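PDB 2XQ0: leucine aminopeptidase 2 from Saccharomyces cerevisiae, which is a zinc aminopeptidase of the M1 family that preferentially cleaves di- and tripeptides and also has low epoxide hydrolase activity in vitro. Local coordinates for residues Glu16-Thr21 and Asp159-Lys164; Glu147-Arg152 and Cys315-Phe320. All blocks are in the same frame, centred on the assembly; numbering follows the deposited sequence.

Contact 1. Residues Glu16-Thr21 and Asp159-Lys164; sequences EYDQST and DTPSVK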
ATOM      1  N   GLU A  16      -9.986 -19.546   7.578  1.00 24.92           N
ATOM      2  CA  GLU A  16      -9.186 -19.693   8.776  1.00 26.97           C
ATOM      3  C   GLU A  16      -9.426 -18.532   9.728  1.00 32.58           C
ATOM      4  O   GLU A  16      -9.547 -17.375   9.305  1.00 32.35           O
ATOM      5  CB  GLU A  16      -7.714 -19.726   8.379  1.00 29.88           C
ATOM      6  CG  GLU A  16      -6.757 -19.875   9.538  1.00 38.56           C
ATOM      7  CD  GLU A  16      -5.320 -19.954   9.066  1.00 43.81           C
ATOM      8  OE1 GLU A  16      -4.779 -21.077   9.012  1.00 56.53           O
ATOM      9  OE2 GLU A  16      -4.739 -18.898   8.746  1.00 37.00           O
ATOM     10  N   TYR A  17      -9.471 -18.845  11.015  1.00 22.29           N
ATOM     11  CA  TYR A  17      -9.742 -17.843  12.037  1.00 24.02           C
ATOM     12  C   TYR A  17      -8.704 -16.718  12.059  1.00 23.42           C
ATOM     13  O   TYR A  17      -7.507 -16.971  11.979  1.00 27.31           O
ATOM     14  CB  TYR A  17      -9.836 -18.522  13.425  1.00 24.45           C
ATOM     15  CG  TYR A  17     -10.536 -17.641  14.436  1.00 28.88           C
ATOM     16  CD1 TYR A  17     -11.906 -17.721  14.611  1.00 31.13           C
ATOM     17  CD2 TYR A  17      -9.835 -16.706  15.180  1.00 31.47           C
ATOM     18  CE1 TYR A  17     -12.560 -16.924  15.520  1.00 29.12           C
ATOM     19  CE2 TYR A  17     -10.487 -15.880  16.098  1.00 31.97           C
ATOM     20  CZ  TYR A  17     -11.854 -15.996  16.255  1.00 32.47           C
ATOM     21  OH  TYR A  17     -12.537 -15.197  17.144  1.00 31.30           O
ATOM     22  N   ASP A  18      -9.177 -15.470  12.161  1.00 22.11           N
ATOM     23  CA  ASP A  18      -8.316 -14.300  12.240  1.00 22.54           C
ATOM     24  C   ASP A  18      -7.886 -14.002  13.685  1.00 28.85           C
ATOM     25  O   ASP A  18      -8.675 -13.481  14.474  1.00 25.84           O
ATOM     26  CB  ASP A  18      -9.081 -13.087  11.680  1.00 22.68           C
ATOM     27  CG  ASP A  18      -8.272 -11.824  11.684  1.00 23.47           C
ATOM     28  OD1 ASP A  18      -7.126 -11.838  12.194  1.00 24.23           O
ATOM     29  OD2 ASP A  18      -8.791 -10.814  11.151  1.00 22.38           O
ATOM     30  N   GLN A  19      -6.624 -14.272  13.996  1.00 22.52           N
ATOM     31  CA  GLN A  19      -6.081 -14.124  15.353  1.00 22.67           C
ATOM     32  C   GLN A  19      -5.788 -12.673  15.763  1.00 26.79           C
ATOM     33  O   GLN A  19      -5.382 -12.426  16.904  1.00 25.70           O
ATOM     34  CB  GLN A  19      -4.775 -14.911  15.464  1.00 21.96           C
ATOM     35  CG  GLN A  19      -4.925 -16.406  15.201  1.00 35.37           C
ATOM     36  CD  GLN A  19      -5.586 -17.116  16.345  1.00 44.65           C
ATOM     37  OE1 GLN A  19      -5.320 -16.813  17.505  1.00 45.67           O
ATOM     38  NE2 GLN A  19      -6.447 -18.074  16.032  1.00 53.80           N
ATOM     39  N   SER A  20      -5.966 -11.729  14.836  1.00 21.93           N
ATOM     40  CA  SER A  20      -5.643 -10.323  15.098  1.00 23.74           C
ATOM     41  C   SER A  20      -6.845  -9.514  15.564  1.00 25.66           C
ATOM     42  O   SER A  20      -6.733  -8.300  15.729  1.00 25.81           O
ATOM     43  CB  SER A  20      -5.069  -9.649  13.843  1.00 19.58           C
ATOM     44  OG  SER A  20      -3.841 -10.245  13.463  1.00 25.09           O
ATOM     45  N   THR A  21      -7.996 -10.160  15.752  1.00 24.78           N
ATOM     46  CA  THR A  21      -9.170  -9.445  16.279  1.00 17.22           C
ATOM     47  C   THR A  21      -9.539  -9.972  17.662  1.00 28.98           C
ATOM     48  O   THR A  21      -9.367 -11.154  17.959  1.00 24.86           O
ATOM     49  CB  THR A  21     -10.397  -9.539  15.351  1.00 25.62           C
ATOM     50  OG1 THR A  21     -11.499  -8.837  15.931  1.00 23.48           O
ATOM     51  CG2 THR A  21     -10.811 -10.966  15.145  1.00 19.07           C
ATOM     52  N   ASP A 159     -13.157  -5.617  13.605  1.00 22.85           N
ATOM     53  CA  ASP A 159     -12.019  -5.167  12.792  1.00 23.93           C
ATOM     54  C   ASP A 159     -11.210  -6.338  12.232  1.00 20.24           C
ATOM     55  O   ASP A 159     -10.044  -6.560  12.606  1.00 20.04           O
ATOM     56  CB  ASP A 159     -11.109  -4.215  13.593  1.00 26.13           C
ATOM     57  CG  ASP A 159     -10.087  -3.496  12.719  1.00 24.41           C
ATOM     58  OD1 ASP A 159     -10.156  -3.612  11.475  1.00 24.46           O
ATOM     59  OD2 ASP A 159      -9.205  -2.793  13.272  1.00 20.00           O
ATOM     60  N   THR A 160     -11.835  -7.077  11.319  1.00 20.63           N
ATOM     61  CA  THR A 160     -11.171  -8.192  10.640  1.00 19.42           C
ATOM     62  C   THR A 160     -11.556  -8.176   9.157  1.00 17.31           C
ATOM     63  O   THR A 160     -12.671  -7.799   8.803  1.00 21.97           O
ATOM     64  CB  THR A 160     -11.508  -9.567  11.314  1.00 26.86           C
ATOM     65  OG1 THR A 160     -11.218 -10.637  10.412  1.00 19.45           O
ATOM     66  CG2 THR A 160     -12.959  -9.642  11.706  1.00 33.51           C
ATOM     67  N   PRO A 161     -10.623  -8.556   8.279  1.00 18.03           N
ATOM     68  CA  PRO A 161     -11.001  -8.557   6.861  1.00 20.10           C
ATOM     69  C   PRO A 161     -11.974  -9.695   6.518  1.00 24.79           C
ATOM     70  O   PRO A 161     -12.514  -9.715   5.408  1.00 21.84           O
ATOM     71  CB  PRO A 161      -9.664  -8.688   6.134  1.00 15.92           C
ATOM     72  CG  PRO A 161      -8.700  -9.245   7.155  1.00 20.16           C
ATOM     73  CD  PRO A 161      -9.168  -8.698   8.483  1.00 18.59           C
ATOM     74  N   SER A 162     -12.218 -10.598   7.472  1.00 19.61           N
ATOM     75  CA  SER A 162     -13.265 -11.607   7.338  1.00 22.00           C
ATOM     76  C   SER A 162     -14.671 -11.024   7.392  1.00 25.53           C
ATOM     77  O   SER A 162     -15.614 -11.646   6.911  1.00 26.08           O
ATOM     78  CB  SER A 162     -13.139 -12.703   8.410  1.00 28.40           C
ATOM     79  OG  SER A 162     -12.099 -13.609   8.098  1.00 28.96           O
ATOM     80  N   VAL A 163     -14.827  -9.838   7.978  1.00 21.56           N
ATOM     81  CA  VAL A 163     -16.160  -9.241   8.074  1.00 23.16           C
ATOM     82  C   VAL A 163     -16.330  -8.130   7.050  1.00 25.84           C
ATOM     83  O   VAL A 163     -15.557  -7.184   7.055  1.00 21.46           O
ATOM     84  CB  VAL A 163     -16.418  -8.701   9.495  1.00 21.49           C
ATOM     85  CG1 VAL A 163     -17.755  -7.951   9.577  1.00 22.60           C
ATOM     86  CG2 VAL A 163     -16.390  -9.856  10.494  1.00 16.88           C
ATOM     87  N   LYS A 164     -17.322  -8.256   6.165  1.00 23.12           N
ATOM     88  CA  LYS A 164     -17.594  -7.225   5.167  1.00 28.89           C
ATOM     89  C   LYS A 164     -19.062  -6.835   5.247  1.00 24.86           C
ATOM     90  O   LYS A 164     -19.927  -7.683   5.460  1.00 32.02           O
ATOM     91  CB  LYS A 164     -17.257  -7.731   3.758  1.00 25.17           C
ATOM     92  CG  LYS A 164     -15.893  -8.409   3.681  1.00 27.77           C
ATOM     93  CD  LYS A 164     -15.191  -8.107   2.368  1.00 29.98           C
ATOM     94  CE  LYS A 164     -15.636  -9.052   1.276  1.00 18.18           C
ATOM     95  NZ  LYS A 164     -14.808  -8.885   0.048  1.00 20.17           N
TER
HETATM   96  O   HOH W   1     -12.027 -16.036   9.469  1.00 28.29           O
HETATM   97  O   HOH W   2      -7.847  -8.284  11.906  1.00 25.08           O
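D18 holds its CG anti to the backbone N (chi1 -179°) and T160 holds OG1 likewise anti to its own N (chi1 162°), which brings CG of D18 and OG1 of T160 together as the side chains pass in opposite directions. T160 OG1 gives its proton to D18 OD2 over 2.5 Å, a short bond that uses the anti lone pair of that oxygen. The same hydroxyl accepts from the backbone N of S162 at 3.1 Å, closing an ST turn. D18 is doubly employed as well: OD1 takes the backbone N-H of S20 at 2.9 Å, from 41° above the carboxylate plane, and makes an Asx turn. An aspartate suits this place because its short arm serves its own turn with one oxygen and the facing loop with the other. A water donates to OD2 and to the carbonyl O of D159, a second bond to OD2 and a third to the buried carboxylate, while CD of P161 lies 3.4 Å from D18 OD2. Beside this polar pair, the methyl CG2 of T21 rests 4.1 Å from CB of T160; the hydroxyl of T21 bonds to D70 and S23. A second water links O of E16 to OG of S162. The contact joins the loop between helix 4-9 and strand 28-40 to the one leading into strand 165-172, with P161 also packed on strand 312-314.

Contact 2. Residues Glu147-Arg152 and Cys315-Phe320; sequences EAIHAR and CSWNHF. With BES (2-(3-amino-2-hydroxy-4-phenyl-butyrylamino)-4-methyl-pentanoic acid), chain B.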
ATOM      1  N   GLU A 147      -5.544   0.446   7.287  1.00 19.82           N
ATOM      2  CA  GLU A 147      -4.915  -0.871   7.112  1.00 22.45           C
ATOM      3  C   GLU A 147      -3.651  -0.942   7.962  1.00 17.97           C
ATOM      4  O   GLU A 147      -2.888   0.015   7.979  1.00 24.13           O
ATOM      5  CB  GLU A 147      -4.568  -1.108   5.639  1.00 23.90           C
ATOM      6  CG  GLU A 147      -4.299  -2.582   5.281  1.00 27.71           C
ATOM      7  CD  GLU A 147      -4.112  -2.756   3.776  1.00 30.50           C
ATOM      8  OE1 GLU A 147      -4.250  -1.750   3.066  1.00 33.44           O
ATOM      9  OE2 GLU A 147      -3.822  -3.870   3.312  1.00 27.10           O
ATOM     10  N   ALA A 148      -3.427  -2.046   8.680  1.00 24.77           N
ATOM     11  CA  ALA A 148      -4.277  -3.232   8.666  1.00 23.30           C
ATOM     12  C   ALA A 148      -5.330  -3.256   9.777  1.00 22.35           C
ATOM     13  O   ALA A 148      -6.484  -3.599   9.516  1.00 19.70           O
ATOM     14  CB  ALA A 148      -3.419  -4.485   8.769  1.00 28.12           C
ATOM     15  N   ILE A 149      -4.932  -2.932  11.010  1.00 15.70           N
ATOM     16  CA  ILE A 149      -5.884  -2.948  12.137  1.00 12.90           C
ATOM     17  C   ILE A 149      -6.060  -1.617  12.886  1.00 21.78           C
ATOM     18  O   ILE A 149      -6.147  -1.583  14.119  1.00 22.32           O
ATOM     19  CB  ILE A 149      -5.553  -4.057  13.137  1.00 17.20           C
ATOM     20  CG1 ILE A 149      -4.126  -3.893  13.683  1.00 21.82           C
ATOM     21  CG2 ILE A 149      -5.730  -5.441  12.450  1.00 16.99           C
ATOM     22  CD1 ILE A 149      -3.808  -4.845  14.851  1.00 31.81           C
ATOM     23  N   HIS A 150      -6.151  -0.523  12.146  1.00 21.45           N
ATOM     24  CA  HIS A 150      -6.371   0.785  12.776  1.00 13.87           C
ATOM     25  C   HIS A 150      -7.835   1.232  12.704  1.00 15.65           C
ATOM     26  O   HIS A 150      -8.196   2.264  13.282  1.00 20.55           O
ATOM     27  CB  HIS A 150      -5.464   1.839  12.131  1.00 15.78           C
ATOM     28  CG  HIS A 150      -4.008   1.592  12.367  1.00 25.72           C
ATOM     29  ND1 HIS A 150      -3.431   1.711  13.613  1.00 24.57           N
ATOM     30  CD2 HIS A 150      -3.020   1.204  11.528  1.00 31.56           C
ATOM     31  CE1 HIS A 150      -2.145   1.419  13.528  1.00 31.50           C
ATOM     32  NE2 HIS A 150      -1.867   1.116  12.272  1.00 34.96           N
ATOM     33  N   ALA A 151      -8.678   0.486  11.994  1.00 15.69           N
ATOM     34  CA  ALA A 151     -10.098   0.861  11.942  1.00 14.10           C
ATOM     35  C   ALA A 151     -10.681   0.899  13.350  1.00 18.26           C
ATOM     36  O   ALA A 151     -11.495   1.764  13.678  1.00 20.55           O
ATOM     37  CB  ALA A 151     -10.876  -0.077  11.061  1.00 20.04           C
ATOM     38  N   ARG A 152     -10.249  -0.036  14.190  1.00 18.15           N
ATOM     39  CA  ARG A 152     -10.696  -0.083  15.588  1.00 17.42           C
ATOM     40  C   ARG A 152     -10.239   1.147  16.390  1.00 16.18           C
ATOM     41  O   ARG A 152     -10.658   1.336  17.526  1.00 17.63           O
ATOM     42  CB  ARG A 152     -10.197  -1.368  16.269  1.00 10.94           C
ATOM     43  CG  ARG A 152      -8.665  -1.402  16.425  1.00 16.20           C
ATOM     44  CD  ARG A 152      -8.122  -2.782  16.831  1.00 20.00           C
ATOM     45  NE  ARG A 152      -8.359  -3.787  15.792  1.00 16.99           N
ATOM     46  CZ  ARG A 152      -7.908  -5.042  15.801  1.00 16.57           C
ATOM     47  NH1 ARG A 152      -7.191  -5.513  16.823  1.00 19.34           N
ATOM     48  NH2 ARG A 152      -8.187  -5.838  14.774  1.00 16.82           N
ATOM     49  N   CYS A 315      -8.936 -13.405   4.348  1.00 15.26           N
ATOM     50  CA  CYS A 315      -9.723 -13.598   5.555  1.00 18.84           C
ATOM     51  C   CYS A 315      -8.992 -13.150   6.810  1.00 23.62           C
ATOM     52  O   CYS A 315      -9.624 -12.829   7.817  1.00 29.40           O
ATOM     53  CB  CYS A 315     -10.132 -15.062   5.680  1.00 30.85           C
ATOM     54  SG  CYS A 315      -8.749 -16.141   5.989  1.00 32.93           S
ATOM     55  N   SER A 316      -7.662 -13.142   6.755  1.00 22.49           N
ATOM     56  CA  SER A 316      -6.848 -12.720   7.886  1.00 20.58           C
ATOM     57  C   SER A 316      -5.522 -12.220   7.370  1.00 20.93           C
ATOM     58  O   SER A 316      -5.220 -12.350   6.185  1.00 22.08           O
ATOM     59  CB  SER A 316      -6.605 -13.881   8.847  1.00 28.77           C
ATOM     60  OG  SER A 316      -5.518 -14.687   8.435  1.00 25.24           O
ATOM     61  N   TRP A 317      -4.705 -11.681   8.263  1.00 19.41           N
ATOM     62  CA  TRP A 317      -3.424 -11.121   7.850  1.00 18.37           C
ATOM     63  C   TRP A 317      -2.344 -12.198   7.659  1.00 24.28           C
ATOM     64  O   TRP A 317      -1.251 -11.904   7.201  1.00 24.85           O
ATOM     65  CB  TRP A 317      -3.000  -9.990   8.790  1.00 19.71           C
ATOM     66  CG  TRP A 317      -4.121  -8.963   8.882  1.00 21.94           C
ATOM     67  CD1 TRP A 317      -4.934  -8.730   9.955  1.00 25.04           C
ATOM     68  CD2 TRP A 317      -4.598  -8.111   7.827  1.00 25.08           C
ATOM     69  NE1 TRP A 317      -5.874  -7.765   9.640  1.00 25.31           N
ATOM     70  CE2 TRP A 317      -5.688  -7.374   8.338  1.00 20.59           C
ATOM     71  CE3 TRP A 317      -4.198  -7.892   6.501  1.00 26.70           C
ATOM     72  CZ2 TRP A 317      -6.375  -6.423   7.575  1.00 19.07           C
ATOM     73  CZ3 TRP A 317      -4.888  -6.959   5.741  1.00 22.12           C
ATOM     74  CH2 TRP A 317      -5.954  -6.232   6.277  1.00 18.57           C
ATOM     75  N   ASN A 318      -2.680 -13.448   7.971  1.00 19.00           N
ATOM     76  CA  ASN A 318      -1.827 -14.586   7.612  1.00 17.84           C
ATOM     77  C   ASN A 318      -1.806 -14.865   6.127  1.00 17.98           C
ATOM     78  O   ASN A 318      -0.886 -15.502   5.640  1.00 21.71           O
ATOM     79  CB  ASN A 318      -2.308 -15.870   8.289  1.00 21.42           C
ATOM     80  CG  ASN A 318      -1.928 -15.953   9.739  1.00 27.18           C
ATOM     81  OD1 ASN A 318      -1.196 -15.112  10.260  1.00 26.94           O
ATOM     82  ND2 ASN A 318      -2.380 -17.012  10.395  1.00 29.62           N
ATOM     83  N   HIS A 319      -2.845 -14.427   5.424  1.00 17.74           N
ATOM     84  CA  HIS A 319      -3.020 -14.739   3.997  1.00 23.78           C
ATOM     85  C   HIS A 319      -3.029 -13.456   3.155  1.00 19.16           C
ATOM     86  O   HIS A 319      -3.702 -13.362   2.119  1.00 21.23           O
ATOM     87  CB  HIS A 319      -4.307 -15.545   3.793  1.00 22.91           C
ATOM     88  CG  HIS A 319      -4.356 -16.779   4.631  1.00 23.11           C
ATOM     89  ND1 HIS A 319      -3.786 -17.968   4.231  1.00 21.25           N
ATOM     90  CD2 HIS A 319      -4.834 -16.987   5.878  1.00 21.90           C
ATOM     91  CE1 HIS A 319      -3.936 -18.864   5.189  1.00 22.47           C
ATOM     92  NE2 HIS A 319      -4.566 -18.294   6.202  1.00 22.92           N
ATOM     93  N   PHE A 320      -2.281 -12.472   3.641  1.00 18.03           N
ATOM     94  CA  PHE A 320      -2.170 -11.154   3.022  1.00 16.82           C
ATOM     95  C   PHE A 320      -1.689 -11.245   1.572  1.00 17.93           C
ATOM     96  O   PHE A 320      -1.998 -10.373   0.757  1.00 22.62           O
ATOM     97  CB  PHE A 320      -1.208 -10.307   3.856  1.00 22.30           C
ATOM     98  CG  PHE A 320      -1.124  -8.864   3.433  1.00 21.09           C
ATOM     99  CD1 PHE A 320      -2.278  -8.119   3.232  1.00 22.29           C
ATOM    100  CD2 PHE A 320       0.116  -8.237   3.306  1.00 27.79           C
ATOM    101  CE1 PHE A 320      -2.204  -6.773   2.866  1.00 26.49           C
ATOM    102  CE2 PHE A 320       0.199  -6.898   2.941  1.00 25.24           C
ATOM    103  CZ  PHE A 320      -0.974  -6.168   2.720  1.00 22.37           C
TER
HETATM  104  N2  BES B 901      -2.854  -0.441   0.966  1.00 46.76           N
HETATM  105  C1  BES B 901      -1.528  -0.728   0.458  1.00 45.88           C
HETATM  106  C6  BES B 901      -0.469  -0.090   1.359  1.00 46.67           C
HETATM  107  C7  BES B 901      -0.524  -0.703   2.741  1.00 48.03           C
HETATM  108  C8  BES B 901      -0.588  -2.085   2.880  1.00 45.10           C
HETATM  109  C12 BES B 901      -0.529   0.110   3.869  1.00 51.51           C
HETATM  110  C9  BES B 901      -0.644  -2.654   4.147  1.00 44.27           C
HETATM  111  C11 BES B 901      -0.587  -0.460   5.138  1.00 49.59           C
HETATM  112  C10 BES B 901      -0.644  -1.844   5.278  1.00 44.60           C
HETATM  113  C2  BES B 901      -1.366  -0.224  -0.982  1.00 44.93           C
HETATM  114  O2  BES B 901      -2.326  -0.745  -1.912  1.00 32.40           O
HETATM  115  C3  BES B 901       0.009  -0.599  -1.425  1.00 47.59           C
HETATM  116  O3  BES B 901       0.309  -1.769  -1.677  1.00 38.26           O
HETATM  117  N1  BES B 901       0.790   0.472  -1.466  1.00 55.01           N
HETATM  118  C4  BES B 901       2.188   0.549  -1.837  1.00 58.17           C
HETATM  119  C13 BES B 901       2.141   0.979  -3.299  1.00 51.78           C
HETATM  120  C14 BES B 901       2.947   0.065  -4.211  1.00 54.64           C
HETATM  121  C15 BES B 901       2.456   0.194  -5.648  1.00 48.21           C
HETATM  122  C16 BES B 901       2.906  -1.389  -3.745  1.00 59.03           C
HETATM  123  C5  BES B 901       2.785   1.660  -1.021  1.00 58.04           C
HETATM  124  O1  BES B 901       4.010   1.637  -0.768  1.00 58.99           O
HETATM  125  O4  BES B 901       2.022   2.573  -0.615  1.00 49.54           O
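A148 and W317 bring the two segments closest, their CA atoms 8.0 Å apart, with no backbone bond across. The peptide bond from E147 to A148 is cis, and in the other segment an ST turn, with N of N318 bonded to OG of S316, bends the chain around W317. The methyl of A148 stands over one face of the indole, CB 3.7 Å from the centroid of the six-membered ring and 12° off its normal: a CH-pi contact that suits a small side chain. Carbonyl O of A148 comes within 3.4 Å of W317 CZ2, and CG2 of I149 lies 3.6 Å from W317 NE1. E147, extended beyond CG, meets F320 tip to tip, OE2 3.4 Å from CE1 at the ring edge, with carboxylate and ring planes 82° apart. E147 OE1 accepts a 2.8 Å hydrogen bond from the amine N2 of bestatin; a glutamate suits the place because its extended chain sets one oxygen against F320 and the other at the amine. An alanine in place of W317 would probably open a gap beside A148 and I149 and leave the A148 methyl without its aromatic face. At the inhibitor pocket, lined by E147 and F320, the contact joins the M1 N-terminal and peptidase domains: the connection between strands 141-144 and 165-172 meets the one from strand 312-314 to helix 321-339, which supplies zinc ligand E324.

The centres of contacts 1 and 2 lie about 7 Å apart, and their segments alternate along the chain. They are joined directly by polar bonds: OG of S162 and O of C315 lie 2.6 Å apart, and OE2 of E16 is 2.6 Å from NE2 of H319, both probable hydrogen bonds. In addition, R152 forms a salt bridge with D159 and bonds to O of S20, tying 147-152 to both loops of contact 1. Contact 2 reaches the active site itself, the side chain of F320 being about 6 Å from the zinc ion. Contact 1 stands a layer behind, with the side chain of P161 about 11 Å from the bound BES (bestatin) and about 13 Å from the zinc ion.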